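Local coordinates for A207R protein, arginine decarboxylase (Paramecium bursaria Chlorella virus 1, PDB 2NV9) that catalyses the pyridoxal-phosphate-dependent decarboxylation of arginine to agmatine, using a fold shared with eukaryotic ornithine decarboxylases, at residues 217-222 with 254-259; 296-301 with 348-353; 155-160 with 198-203. The protein carries 1 engineered substitution. All coordinates share one frame; numbering follows the deposited sequence.

Contact 1: residues 217-222 with 254-259; sequences LHADID and GRFFAE. With PLP (pyridoxal-5'-phosphate), chain J.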
loop_
_atom_site.group_PDB
_atom_site.type_symbol
_atom_site.label_atom_id
_atom_site.label_comp_id
_atom_site.label_asym_id
_atom_site.label_seq_id
_atom_site.Cartn_x
_atom_site.Cartn_y
_atom_site.Cartn_z
ATOM N N LEU B 217 20.506 -1.747 -8.915
ATOM C CA LEU B 217 21.708 -1.972 -8.093
ATOM C C LEU B 217 21.553 -1.544 -6.624
ATOM O O LEU B 217 20.906 -0.530 -6.308
ATOM C CB LEU B 217 22.915 -1.242 -8.679
ATOM C CG LEU B 217 23.258 -1.473 -10.133
ATOM C CD1 LEU B 217 24.346 -0.513 -10.561
ATOM C CD2 LEU B 217 23.716 -2.917 -10.272
ATOM N N HIS B 218 22.161 -2.349 -5.744
ATOM C CA HIS B 218 22.298 -1.989 -4.356
ATOM C C HIS B 218 23.651 -1.342 -4.137
ATOM O O HIS B 218 24.655 -1.651 -4.825
ATOM C CB HIS B 218 22.236 -3.248 -3.479
ATOM C CG HIS B 218 20.853 -3.778 -3.274
ATOM N ND1 HIS B 218 20.296 -4.743 -4.084
ATOM C CD2 HIS B 218 19.935 -3.510 -2.314
ATOM C CE1 HIS B 218 19.092 -5.042 -3.634
ATOM N NE2 HIS B 218 18.846 -4.299 -2.568
ATOM N N ALA B 219 23.683 -0.475 -3.141
ATOM C CA ALA B 219 24.944 -0.007 -2.616
ATOM C C ALA B 219 25.319 -0.957 -1.486
ATOM O O ALA B 219 25.116 -0.638 -0.332
ATOM C CB ALA B 219 24.834 1.446 -2.136
ATOM N N ASP B 220 25.884 -2.117 -1.839
ATOM C CA ASP B 220 26.246 -3.144 -0.862
ATOM C C ASP B 220 27.606 -2.821 -0.279
ATOM O O ASP B 220 28.601 -2.745 -1.002
ATOM C CB ASP B 220 26.236 -4.558 -1.488
ATOM C CG ASP B 220 24.829 -5.061 -1.765
ATOM O OD1 ASP B 220 23.927 -4.787 -0.949
ATOM O OD2 ASP B 220 24.624 -5.727 -2.787
ATOM N N ILE B 221 27.619 -2.636 1.033
ATOM C CA ILE B 221 28.796 -2.231 1.773
ATOM C C ILE B 221 29.246 -3.334 2.745
ATOM O O ILE B 221 28.433 -3.866 3.518
ATOM C CB ILE B 221 28.513 -0.936 2.545
ATOM C CG1 ILE B 221 28.021 0.160 1.575
ATOM C CG2 ILE B 221 29.751 -0.517 3.340
ATOM C CD1 ILE B 221 27.166 1.280 2.221
ATOM N N ASP B 222 30.525 -3.686 2.681
ATOM C CA ASP B 222 31.131 -4.542 3.701
ATOM C C ASP B 222 32.388 -3.880 4.242
ATOM O O ASP B 222 33.291 -3.536 3.495
ATOM C CB ASP B 222 31.445 -5.955 3.167
ATOM C CG ASP B 222 31.561 -7.004 4.277
ATOM O OD1 ASP B 222 30.763 -6.970 5.241
ATOM O OD2 ASP B 222 32.436 -7.906 4.172
ATOM N N GLY B 254 17.620 3.954 -8.229
ATOM C CA GLY B 254 16.819 4.510 -7.116
ATOM C C GLY B 254 17.429 4.041 -5.788
ATOM O O GLY B 254 18.041 4.816 -5.048
ATOM N N ARG B 255 17.292 2.740 -5.525
ATOM C CA ARG B 255 17.742 2.142 -4.272
ATOM C C ARG B 255 19.233 2.357 -3.964
ATOM O O ARG B 255 19.583 2.512 -2.798
ATOM C CB ARG B 255 17.365 0.634 -4.212
ATOM C CG ARG B 255 17.929 -0.198 -5.373
ATOM C CD ARG B 255 17.142 -1.571 -5.600
ATOM N NE ARG B 255 16.652 -2.059 -4.330
ATOM C CZ ARG B 255 15.410 -2.437 -4.045
ATOM N NH1 ARG B 255 14.402 -2.406 -4.936
ATOM N NH2 ARG B 255 15.179 -2.882 -2.819
ATOM N N PHE B 256 20.085 2.410 -4.990
ATOM C CA PHE B 256 21.525 2.639 -4.785
ATOM C C PHE B 256 21.764 3.840 -3.854
ATOM O O PHE B 256 22.559 3.765 -2.928
ATOM C CB PHE B 256 22.282 2.817 -6.118
ATOM C CG PHE B 256 23.778 2.921 -5.957
ATOM C CD1 PHE B 256 24.599 1.769 -6.064
ATOM C CD2 PHE B 256 24.385 4.146 -5.685
ATOM C CE1 PHE B 256 25.989 1.864 -5.909
ATOM C CE2 PHE B 256 25.775 4.232 -5.515
ATOM C CZ PHE B 256 26.572 3.095 -5.625
ATOM N N PHE B 257 21.038 4.929 -4.124
ATOM C CA PHE B 257 21.205 6.171 -3.370
ATOM C C PHE B 257 20.251 6.276 -2.184
ATOM O O PHE B 257 20.633 6.768 -1.148
ATOM C CB PHE B 257 21.062 7.399 -4.302
ATOM C CG PHE B 257 22.147 7.495 -5.332
ATOM C CD1 PHE B 257 23.474 7.707 -4.950
ATOM C CD2 PHE B 257 21.854 7.365 -6.688
ATOM C CE1 PHE B 257 24.492 7.782 -5.888
ATOM C CE2 PHE B 257 22.883 7.445 -7.648
ATOM C CZ PHE B 257 24.194 7.652 -7.241
ATOM N N ALA B 258 19.030 5.784 -2.326
ATOM C CA ALA B 258 18.010 5.974 -1.306
ATOM C C ALA B 258 18.099 5.005 -0.087
ATOM O O ALA B 258 17.816 5.404 1.047
ATOM C CB ALA B 258 16.603 6.002 -1.938
ATOM N N GLU B 259 18.534 3.764 -0.324
ATOM C CA GLU B 259 18.532 2.745 0.712
ATOM C C GLU B 259 19.144 3.189 2.034
ATOM O O GLU B 259 18.496 3.081 3.053
ATOM C CB GLU B 259 19.208 1.433 0.235
ATOM C CG GLU B 259 19.096 0.306 1.266
ATOM C CD GLU B 259 19.783 -0.981 0.809
ATOM O OE1 GLU B 259 20.259 -0.984 -0.326
ATOM O OE2 GLU B 259 19.864 -1.968 1.593
HETATM N N1 PLP J . 13.869 2.786 -13.670
HETATM C C2 PLP J . 12.681 2.224 -13.897
HETATM C C2A PLP J . 12.036 2.284 -15.302
HETATM C C3 PLP J . 12.045 1.540 -12.859
HETATM O O3 PLP J . 10.859 0.968 -13.136
HETATM C C4 PLP J . 12.629 1.460 -11.592
HETATM C C4A PLP J . 11.927 0.683 -10.410
HETATM O O4A PLP J . 11.458 -0.476 -10.569
HETATM C C5 PLP J . 13.858 2.104 -11.398
HETATM C C6 PLP J . 14.443 2.750 -12.487
HETATM C C5A PLP J . 14.647 2.139 -10.088
HETATM O O4P PLP J . 14.936 0.787 -9.646
HETATM P P PLP J . 15.957 0.542 -8.475
HETATM O O1P PLP J . 15.992 -0.896 -8.114
HETATM O O2P PLP J . 17.375 1.109 -8.811
HETATM O O3P PLP J . 15.361 1.405 -7.233
HETATM O O HOH W 1 19.723 1.496 -7.785
HETATM O O HOH W 2 21.224 0.411 -2.295
#

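Contact 2: residues 296-301 with 348-353; sequences EKSVPT and PSWGAY. With PLP (pyridoxal-5'-phosphate), chain J.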
loop_
_atom_site.group_PDB
_atom_site.type_symbol
_atom_site.label_atom_id
_atom_site.label_comp_id
_atom_site.label_asym_id
_atom_site.label_seq_id
_atom_site.Cartn_x
_atom_site.Cartn_y
_atom_site.Cartn_z
ATOM N N GLU B 296 9.006 -7.099 -1.170
ATOM C CA GLU B 296 10.386 -7.473 -1.392
ATOM C C GLU B 296 10.851 -8.571 -0.468
ATOM O O GLU B 296 12.046 -8.870 -0.410
ATOM C CB GLU B 296 11.284 -6.224 -1.282
ATOM C CG GLU B 296 11.147 -5.298 -2.456
ATOM C CD GLU B 296 12.062 -4.074 -2.371
ATOM O OE1 GLU B 296 13.040 -4.071 -1.577
ATOM O OE2 GLU B 296 11.797 -3.085 -3.108
ATOM N N LYS B 297 9.904 -9.199 0.234
ATOM C CA LYS B 297 10.214 -10.265 1.205
ATOM C C LYS B 297 11.321 -9.859 2.211
ATOM O O LYS B 297 12.128 -10.665 2.622
ATOM C CB LYS B 297 10.549 -11.584 0.501
ATOM C CG LYS B 297 9.506 -12.103 -0.494
ATOM C CD LYS B 297 8.155 -11.388 -0.317
ATOM C CE LYS B 297 6.999 -12.308 -0.724
ATOM N NZ LYS B 297 7.307 -12.983 -2.053
ATOM N N SER B 298 11.372 -8.572 2.578
ATOM C CA SER B 298 12.316 -8.107 3.582
ATOM C C SER B 298 12.064 -8.776 4.962
ATOM O O SER B 298 10.911 -9.016 5.363
ATOM C CB SER B 298 12.189 -6.579 3.668
ATOM O OG SER B 298 12.934 -6.057 4.755
ATOM N N VAL B 299 13.138 -9.152 5.649
ATOM C CA VAL B 299 13.043 -9.668 7.007
ATOM C C VAL B 299 13.976 -8.774 7.841
ATOM O O VAL B 299 15.145 -9.136 8.083
ATOM C CB VAL B 299 13.462 -11.157 7.125
ATOM C CG1 VAL B 299 13.270 -11.683 8.553
ATOM C CG2 VAL B 299 12.656 -12.029 6.186
ATOM N N PRO B 300 13.466 -7.607 8.257
ATOM C CA PRO B 300 14.242 -6.587 8.963
ATOM C C PRO B 300 14.403 -6.823 10.489
ATOM O O PRO B 300 13.438 -7.196 11.182
ATOM C CB PRO B 300 13.447 -5.315 8.684
ATOM C CG PRO B 300 12.064 -5.773 8.550
ATOM C CD PRO B 300 12.075 -7.169 8.045
ATOM N N THR B 301 15.642 -6.627 10.965
ATOM C CA THR B 301 16.014 -6.762 12.353
ATOM C C THR B 301 16.233 -5.345 12.910
ATOM O O THR B 301 17.015 -4.570 12.344
ATOM C CB THR B 301 17.298 -7.601 12.557
ATOM O OG1 THR B 301 17.156 -8.886 11.928
ATOM C CG2 THR B 301 17.569 -7.819 14.032
ATOM N N PRO B 348 17.913 0.078 10.349
ATOM C CA PRO B 348 18.958 0.665 9.507
ATOM C C PRO B 348 18.559 0.603 8.035
ATOM O O PRO B 348 17.744 -0.250 7.653
ATOM C CB PRO B 348 20.157 -0.266 9.764
ATOM C CG PRO B 348 19.915 -0.781 11.098
ATOM C CD PRO B 348 18.437 -1.034 11.142
ATOM N N SER B 349 19.140 1.487 7.234
ATOM C CA SER B 349 19.052 1.418 5.775
ATOM C C SER B 349 17.603 1.299 5.273
ATOM O O SER B 349 17.248 0.394 4.508
ATOM C CB SER B 349 19.984 0.324 5.248
ATOM O OG SER B 349 21.323 0.603 5.657
ATOM N N TRP B 350 16.778 2.252 5.695
ATOM C CA TRP B 350 15.340 2.164 5.475
ATOM C C TRP B 350 14.811 3.333 4.625
ATOM O O TRP B 350 13.759 3.893 4.930
ATOM C CB TRP B 350 14.578 2.030 6.821
ATOM C CG TRP B 350 13.335 1.181 6.660
ATOM C CD1 TRP B 350 12.044 1.614 6.648
ATOM C CD2 TRP B 350 13.282 -0.222 6.410
ATOM N NE1 TRP B 350 11.184 0.573 6.436
ATOM C CE2 TRP B 350 11.916 -0.568 6.258
ATOM C CE3 TRP B 350 14.253 -1.228 6.305
ATOM C CZ2 TRP B 350 11.493 -1.889 6.016
ATOM C CZ3 TRP B 350 13.835 -2.521 6.062
ATOM C CH2 TRP B 350 12.453 -2.842 5.942
ATOM N N GLY B 351 15.535 3.693 3.560
ATOM C CA GLY B 351 15.139 4.861 2.738
ATOM C C GLY B 351 14.584 4.531 1.364
ATOM O O GLY B 351 14.077 5.425 0.673
ATOM N N ALA B 352 14.702 3.247 0.957
ATOM C CA ALA B 352 14.294 2.846 -0.410
ATOM C C ALA B 352 12.944 2.138 -0.435
ATOM O O ALA B 352 12.804 1.085 0.157
ATOM C CB ALA B 352 15.403 1.968 -1.121
ATOM N N TYR B 353 11.953 2.738 -1.116
ATOM C CA TYR B 353 10.583 2.167 -1.178
ATOM C C TYR B 353 10.007 1.988 0.225
ATOM O O TYR B 353 9.419 0.938 0.559
ATOM C CB TYR B 353 10.536 0.840 -1.991
ATOM C CG TYR B 353 11.142 1.028 -3.346
ATOM C CD1 TYR B 353 10.473 1.790 -4.325
ATOM C CD2 TYR B 353 12.393 0.459 -3.668
ATOM C CE1 TYR B 353 11.041 2.026 -5.597
ATOM C CE2 TYR B 353 12.976 0.687 -4.911
ATOM C CZ TYR B 353 12.306 1.489 -5.883
ATOM O OH TYR B 353 12.864 1.696 -7.124
HETATM N N1 PLP J . 13.869 2.786 -13.670
HETATM C C2 PLP J . 12.681 2.224 -13.897
HETATM C C2A PLP J . 12.036 2.284 -15.302
HETATM C C3 PLP J . 12.045 1.540 -12.859
HETATM O O3 PLP J . 10.859 0.968 -13.136
HETATM C C4 PLP J . 12.629 1.460 -11.592
HETATM C C4A PLP J . 11.927 0.683 -10.410
HETATM O O4A PLP J . 11.458 -0.476 -10.569
HETATM C C5 PLP J . 13.858 2.104 -11.398
HETATM C C6 PLP J . 14.443 2.750 -12.487
HETATM C C5A PLP J . 14.647 2.139 -10.088
HETATM O O4P PLP J . 14.936 0.787 -9.646
HETATM P P PLP J . 15.957 0.542 -8.475
HETATM O O1P PLP J . 15.992 -0.896 -8.114
HETATM O O2P PLP J . 17.375 1.109 -8.811
HETATM O O3P PLP J . 15.361 1.405 -7.233
#

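Contact 3: residues 155-160 with 198-203; sequences EIRHLL and FNEAIS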
loop_
_atom_site.group_PDB
_atom_site.type_symbol
_atom_site.label_atom_id
_atom_site.label_comp_id
_atom_site.label_asym_id
_atom_site.label_seq_id
_atom_site.Cartn_x
_atom_site.Cartn_y
_atom_site.Cartn_z
ATOM N N GLU B 155 9.973 -7.705 -31.883
ATOM C CA GLU B 155 9.286 -6.463 -32.234
ATOM C C GLU B 155 10.181 -5.213 -32.294
ATOM O O GLU B 155 9.725 -4.136 -32.663
ATOM C CB GLU B 155 8.066 -6.277 -31.314
ATOM C CG GLU B 155 8.399 -5.914 -29.865
ATOM C CD GLU B 155 7.198 -6.000 -28.892
ATOM O OE1 GLU B 155 6.024 -5.808 -29.281
ATOM O OE2 GLU B 155 7.432 -6.225 -27.696
ATOM N N ILE B 156 11.464 -5.368 -31.968
ATOM C CA ILE B 156 12.400 -4.233 -31.967
ATOM C C ILE B 156 12.492 -3.536 -33.321
ATOM O O ILE B 156 12.366 -2.308 -33.386
ATOM C CB ILE B 156 13.817 -4.632 -31.419
ATOM C CG1 ILE B 156 13.698 -4.905 -29.908
ATOM C CG2 ILE B 156 14.894 -3.554 -31.771
ATOM C CD1 ILE B 156 14.872 -5.609 -29.250
ATOM N N ARG B 157 12.698 -4.305 -34.396
ATOM C CA ARG B 157 12.786 -3.676 -35.724
ATOM C C ARG B 157 11.498 -2.930 -36.126
ATOM O O ARG B 157 11.570 -1.795 -36.546
ATOM C CB ARG B 157 13.292 -4.609 -36.850
ATOM C CG ARG B 157 13.571 -3.812 -38.132
ATOM C CD ARG B 157 14.523 -4.425 -39.134
ATOM N NE ARG B 157 14.689 -3.462 -40.233
ATOM C CZ ARG B 157 15.814 -2.812 -40.525
ATOM N NH1 ARG B 157 16.926 -3.050 -39.829
ATOM N NH2 ARG B 157 15.832 -1.952 -41.547
ATOM N N HIS B 158 10.338 -3.539 -35.914
ATOM C CA HIS B 158 9.058 -2.935 -36.265
ATOM C C HIS B 158 8.787 -1.627 -35.467
ATOM O O HIS B 158 8.349 -0.617 -36.034
ATOM C CB HIS B 158 7.918 -3.941 -36.052
ATOM C CG HIS B 158 6.562 -3.308 -36.021
ATOM N ND1 HIS B 158 5.999 -2.688 -37.128
ATOM C CD2 HIS B 158 5.678 -3.146 -35.005
ATOM C CE1 HIS B 158 4.814 -2.199 -36.794
ATOM N NE2 HIS B 158 4.605 -2.442 -35.510
ATOM N N LEU B 159 9.082 -1.644 -34.173
ATOM C CA LEU B 159 8.934 -0.412 -33.369
ATOM C C LEU B 159 9.838 0.712 -33.867
ATOM O O LEU B 159 9.419 1.884 -33.927
ATOM C CB LEU B 159 9.145 -0.692 -31.883
ATOM C CG LEU B 159 8.084 -1.571 -31.199
ATOM C CD1 LEU B 159 8.551 -1.997 -29.799
ATOM C CD2 LEU B 159 6.749 -0.843 -31.122
ATOM N N LEU B 160 11.079 0.368 -34.208
ATOM C CA LEU B 160 12.003 1.374 -34.756
ATOM C C LEU B 160 11.577 1.958 -36.106
ATOM O O LEU B 160 11.688 3.191 -36.346
ATOM C CB LEU B 160 13.441 0.840 -34.810
ATOM C CG LEU B 160 14.075 0.530 -33.452
ATOM C CD1 LEU B 160 15.286 -0.398 -33.608
ATOM C CD2 LEU B 160 14.415 1.815 -32.641
ATOM N N PHE B 198 20.632 -1.230 -30.762
ATOM C CA PHE B 198 21.236 0.047 -31.116
ATOM C C PHE B 198 21.623 0.052 -32.600
ATOM O O PHE B 198 21.421 1.039 -33.315
ATOM C CB PHE B 198 22.467 0.232 -30.211
ATOM C CG PHE B 198 23.038 1.603 -30.188
ATOM C CD1 PHE B 198 22.569 2.551 -29.278
ATOM C CD2 PHE B 198 24.088 1.932 -31.022
ATOM C CE1 PHE B 198 23.125 3.833 -29.236
ATOM C CE2 PHE B 198 24.622 3.241 -30.997
ATOM C CZ PHE B 198 24.155 4.155 -30.090
ATOM N N ASN B 199 22.144 -1.081 -33.051
ATOM C CA ASN B 199 22.523 -1.294 -34.422
ATOM C C ASN B 199 21.325 -1.423 -35.355
ATOM O O ASN B 199 21.373 -0.938 -36.476
ATOM C CB ASN B 199 23.460 -2.524 -34.518
ATOM C CG ASN B 199 24.866 -2.210 -33.998
ATOM O OD1 ASN B 199 25.196 -1.025 -33.746
ATOM N ND2 ASN B 199 25.712 -3.235 -33.869
ATOM N N GLU B 200 20.263 -2.073 -34.891
ATOM C CA GLU B 200 18.997 -2.087 -35.644
ATOM C C GLU B 200 18.451 -0.681 -35.892
ATOM O O GLU B 200 17.891 -0.405 -36.962
ATOM C CB GLU B 200 17.926 -2.929 -34.944
ATOM C CG GLU B 200 18.067 -4.398 -35.241
ATOM C CD GLU B 200 17.488 -4.802 -36.567
ATOM O OE1 GLU B 200 17.540 -4.044 -37.576
ATOM O OE2 GLU B 200 17.002 -5.928 -36.614
ATOM N N ALA B 201 18.606 0.191 -34.898
ATOM C CA ALA B 201 18.123 1.610 -34.995
ATOM C C ALA B 201 18.908 2.396 -36.047
ATOM O O ALA B 201 18.322 3.126 -36.829
ATOM C CB ALA B 201 18.194 2.300 -33.650
ATOM N N ILE B 202 20.230 2.192 -36.074
ATOM C CA ILE B 202 21.116 2.729 -37.141
ATOM C C ILE B 202 20.724 2.170 -38.519
ATOM O O ILE B 202 20.560 2.936 -39.470
ATOM C CB ILE B 202 22.632 2.461 -36.835
ATOM C CG1 ILE B 202 23.046 3.253 -35.575
ATOM C CG2 ILE B 202 23.535 2.851 -38.045
ATOM C CD1 ILE B 202 24.300 2.740 -34.866
ATOM N N SER B 203 20.494 0.858 -38.599
ATOM C CA SER B 203 20.007 0.200 -39.825
ATOM C C SER B 203 18.721 0.829 -40.383
ATOM O O SER B 203 18.553 0.940 -41.600
ATOM C CB SER B 203 19.744 -1.287 -39.552
ATOM O OG SER B 203 19.275 -1.941 -40.741
#

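Contact 1: residues 217-222 with 254-259
Ala219 sets its methyl group over one face of the Phe256 ring, offset toward the rim, and packs closely on it. Ala219 CB lies 4.0 Å from the centroid of the Phe256 ring and 13° off the normal, which meets the criteria for a CH-pi contact. The same Ala219 CB also reaches the backbone, 3.3 Å from Phe256 O. Phe256 CG stands anti to its own backbone N (chi1 -174°), which carries the ring against the 217-222 chain; Leu217 CB and His218 O approach it obliquely, and Trp34 meets it edge-to-face.

Two waters do the polar work that direct bonds do not. One donates both to Leu217 O, at 2.8 Å, and to PLP O2P, and accepts from Phe256 N; the direct Leu217 O to Phe256 N approach has a poor angle. The second accepts from Ala219 N at 2.7 Å and donates to Arg255 O and Glu259 OE1, so it links the turn to the Arg255 carbonyl and the Glu259 carboxylate.

The other side is looser. The partly exposed His218 ring has Arg255 CD over a face, while Glu259 OE1 lies at its edge, 3.2 Å from His218 CD2. The Arg255 guanidinium is tilted against that ring, and its polar ends are taken up by Ser179 and Glu296. Beyond Ala219 the chain leaves the helix, and Ile221 and Asp222 reach the surface.

The phosphate is held by direct backbone bonds. Gly254 N donates to PLP O2P at 2.9 Å with an angle of 170°, and Arg255 N donates to PLP O3P, also at 2.9 Å. Such a phosphate cup, made by loop amides and the N-terminal end of a short helix, is characteristic of PLP-binding TIM barrels of the alanine racemase-like fold type.

Contact 2: residues 296-301 with 348-353
Between the Glu296-Tyr353 end and the Thr301-Pro348 end the two loops run nearly antiparallel, their end-to-end directions 162° apart, with paired CA atoms of Glu296 and Tyr353 still 9.6 Å from each other. Backbones so far apart leave the contact mainly to side chains.

In the middle, the six-membered end of the Trp350 indole projects toward the first loop. Trp350 CH2 meets Ser298 OG at 3.5 Å, and the hydroxyl lies near the indole plane, at the edge. Ser298 OG is anti to its backbone N (chi1 172°), a rotation that brings it against this edge. Pro300 adds an apolar contact, CB to Trp350 CH2 at 3.8 Å, coming in obliquely. The indole NE1 is satisfied by Gly289 O.

At the active-site end the extended Glu296 chain crosses Tyr353 at about a right angle, and Glu296 OE2 comes within 3.6 Å of Tyr353 CD2. Carboxylate and ring planes are 72° apart, so the two groups do not stack; the stronger tie of Glu296 is its salt bridge with Arg255. The Tyr353 hydroxyl, through OH, donates a short bond of 2.5 Å to PLP O3P, and its ring also packs on Phe361 of the second subunit, which places this contact beside the dimer interface.

At the far end, Thr301 O approaches Pro348 CD. Around the pair, helix 291-295 leads into the first loop and touches it through Asn292 and Val293, strand 344-347 leads into the second, and helix 255-258 of the barrel lies against Ala352 and Tyr353.

Contact 3: residues 155-160 with 198-203
Leu160 against Ala201 and Arg157 against Glu200 join two neighbouring outer helices of the TIM barrel, those on either side of strand 170-174 in the chain. Segments 156-160 and 198-203 run in broadly the same direction, their axes approaching to 9.6 Å at a crossing angle of -43°, as expected for the helical layer of an alpha/beta barrel.

Along the second helix, Glu200 is the first to engage. Glu200 CB lies 3.9 Å from Leu160 CD1 and 4.4 Å from Ile156 CG2, giving the acidic chain an apolar base. A bend at chi2 (-81°) then turns the carboxylate across the Arg157 chain at about a right angle. Arg157 is extended from CG to NE and so reaches over the gap, and its NH1 forms a salt bridge with Glu200 OE1 at a short 2.5 Å. The oxygen is met nearly head-on to its C-O bond, although the bond is noticeably bent at the hydrogen.

Ala201 comes next, small enough to admit the forked end of Leu160: Leu160 CD2 rests 3.9 Å from Ala201 CB, and Leu160 CD1 lies beside Ala201 N. The buried leucine also touches Val170 of barrel strand 170-174, so the apolar half of the interface faces the barrel, whereas the charged half is only partly buried.

Ser203 closes the walk. Arg157 NE is engaged separately by Glu161, and Arg157 NH1 grips two acceptors near the guanidinium plane; the second is Ser203 OG, reached at 2.8 Å with a nearly straight N-H...O angle of 167°.

Overall arrangement
Contacts 1 and 2 lie near the cofactor and touch each other: Arg255 NH2 of contact 1 bridges to Glu296 OE1 of contact 2 at 2.7 Å, and both contacts reach the PLP phosphate. Contact 1 is the buried one, within the barrel domain and combining apolar packing with water-mediated and backbone-amide bonds. Contact 2 is partly buried, joins loops beside the beta-sheet domain, and relies on an indole edge and a tyrosine hydroxyl. Contact 3 shares the barrel with contact 1, but their centres are about 33 Å apart. It pairs helices near the periphery through direct charged and apolar contacts, on the opposite side of the chain's centre from contact 2.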